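Local coordinates for arginyl-tRNA synthetase, putative (Plasmodium falciparum, PDB 5JLD), which probably joins L-arginine to its cognate tRNA at the expense of ATP, as a class I aminoacyl-tRNA synthetase of the malaria parasite, at residues Val164-Phe167 against Asn171-Arg174. Sequence-based numbering, arbitrary orientation.
Sequences VFEF and NTHR
Glu166, on the last turn of helix 149-167, holds Arg174 of strand 171-176 by a side-on salt bridge, one carboxylate oxygen to each of two guanidinium nitrogens. NE of Arg174 gives the shorter bond, 2.7 Å to OE2 of Glu166, almost straight at 171° and aimed at the syn lone pair. NH2 of Arg174 reaches OE1 of Glu166 at 3.0 Å, also on the syn side but 26° out of the carboxylate plane. The two planes are 27° apart, nearly coplanar, and both oxygens lie close to the guanidinium plane. Glu166 runs out extended beyond CG and meets the arginine chain at about a right angle.

The tight part is where the buried Phe165 meets Thr172: its CB sits 3.3 Å from OG1 of Thr172, whose hydroxyl is hydrogen-bonded to the carbonyl of Ile170, while the ring turns away from the strand toward Leu530 and Met533. On the exposed Glu166 side, CG touches Thr172 only lightly, and a water links the carboxylate to the backbone O of Thr172.

This contact closes the helix-to-strand turn of the beta-alpha-beta unit 133-137, 149-167, 171-176 in the class I catalytic domain. Asp159 and the carbonyl of Lys269 both take NH1 of Arg174, so the guanidinium is held from several sides, which limits its rotation and probably favours the ionised form of both acids.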
loop_
_atom_site.group_PDB
_atom_site.type_symbol
_atom_site.label_atom_id
_atom_site.label_comp_id
_atom_site.label_asym_id
_atom_site.label_seq_id
_atom_site.Cartn_x
_atom_site.Cartn_y
_atom_site.Cartn_z
ATOM N N VAL A 164 -6.149 0.789 -1.301
ATOM C CA VAL A 164 -6.550 0.255 -0.002
ATOM C C VAL A 164 -7.492 1.233 0.678
ATOM O O VAL A 164 -8.579 0.848 1.095
ATOM C CB VAL A 164 -5.343 -0.039 0.915
ATOM C CG1 VAL A 164 -5.787 -0.193 2.358
ATOM C CG2 VAL A 164 -4.611 -1.300 0.453
ATOM N N PHE A 165 -7.104 2.506 0.751
ATOM C CA PHE A 165 -7.999 3.481 1.393
ATOM C C PHE A 165 -9.330 3.693 0.652
ATOM O O PHE A 165 -10.382 3.882 1.288
ATOM C CB PHE A 165 -7.280 4.815 1.579
ATOM C CG PHE A 165 -6.312 4.799 2.722
ATOM C CD1 PHE A 165 -6.765 4.822 4.028
ATOM C CD2 PHE A 165 -4.956 4.715 2.490
ATOM C CE1 PHE A 165 -5.888 4.798 5.072
ATOM C CE2 PHE A 165 -4.068 4.688 3.537
ATOM C CZ PHE A 165 -4.530 4.740 4.829
ATOM N N GLU A 166 -9.296 3.625 -0.678
ATOM C CA GLU A 166 -10.516 3.749 -1.480
ATOM C C GLU A 166 -11.440 2.527 -1.245
ATOM O O GLU A 166 -12.674 2.643 -1.226
ATOM C CB GLU A 166 -10.145 3.926 -2.969
ATOM C CG GLU A 166 -9.492 5.315 -3.236
ATOM C CD GLU A 166 -8.632 5.419 -4.506
ATOM O OE1 GLU A 166 -8.459 4.417 -5.236
ATOM O OE2 GLU A 166 -8.110 6.529 -4.771
ATOM N N PHE A 167 -10.845 1.356 -1.033
ATOM C CA PHE A 167 -11.629 0.183 -0.660
ATOM C C PHE A 167 -12.338 0.425 0.674
ATOM O O PHE A 167 -13.528 0.151 0.812
ATOM C CB PHE A 167 -10.749 -1.050 -0.568
ATOM C CG PHE A 167 -11.418 -2.216 0.093
ATOM C CD1 PHE A 167 -12.454 -2.875 -0.539
ATOM C CD2 PHE A 167 -10.990 -2.670 1.331
ATOM C CE1 PHE A 167 -13.083 -3.965 0.071
ATOM C CE2 PHE A 167 -11.604 -3.754 1.937
ATOM C CZ PHE A 167 -12.653 -4.400 1.306
ATOM N N ASN A 171 -11.814 9.185 1.914
ATOM C CA ASN A 171 -11.503 10.307 1.029
ATOM C C ASN A 171 -9.981 10.378 0.831
ATOM O O ASN A 171 -9.225 10.745 1.737
ATOM C CB ASN A 171 -12.054 11.627 1.597
ATOM C CG ASN A 171 -11.829 12.816 0.653
ATOM O OD1 ASN A 171 -11.995 12.700 -0.568
ATOM N ND2 ASN A 171 -11.445 13.962 1.221
ATOM N N THR A 172 -9.525 10.011 -0.353
ATOM C CA THR A 172 -8.091 9.785 -0.541
ATOM C C THR A 172 -7.504 10.697 -1.608
ATOM O O THR A 172 -7.996 10.706 -2.742
ATOM C CB THR A 172 -7.840 8.314 -0.915
ATOM O OG1 THR A 172 -8.516 7.490 0.036
ATOM C CG2 THR A 172 -6.359 7.990 -0.884
ATOM N N HIS A 173 -6.486 11.486 -1.249
ATOM C CA HIS A 173 -5.860 12.397 -2.217
ATOM C C HIS A 173 -4.640 11.720 -2.831
ATOM O O HIS A 173 -3.657 11.456 -2.135
ATOM C CB HIS A 173 -5.419 13.725 -1.571
ATOM C CG HIS A 173 -6.524 14.521 -0.951
ATOM N ND1 HIS A 173 -7.248 15.469 -1.645
ATOM C CD2 HIS A 173 -7.013 14.533 0.316
ATOM C CE1 HIS A 173 -8.143 16.017 -0.842
ATOM N NE2 HIS A 173 -8.017 15.468 0.353
ATOM N N ARG A 174 -4.708 11.444 -4.127
ATOM C CA ARG A 174 -3.569 10.929 -4.881
ATOM C C ARG A 174 -2.707 12.093 -5.412
ATOM O O ARG A 174 -3.094 12.790 -6.363
ATOM C CB ARG A 174 -4.059 10.063 -6.035
ATOM C CG ARG A 174 -4.931 8.913 -5.575
ATOM C CD ARG A 174 -5.740 8.366 -6.730
ATOM N NE ARG A 174 -6.115 6.981 -6.457
ATOM C CZ ARG A 174 -5.435 5.939 -6.916
ATOM N NH1 ARG A 174 -4.351 6.152 -7.650
ATOM N NH2 ARG A 174 -5.817 4.692 -6.617
HETATM O O HOH W 1 -9.187 8.758 -4.367
#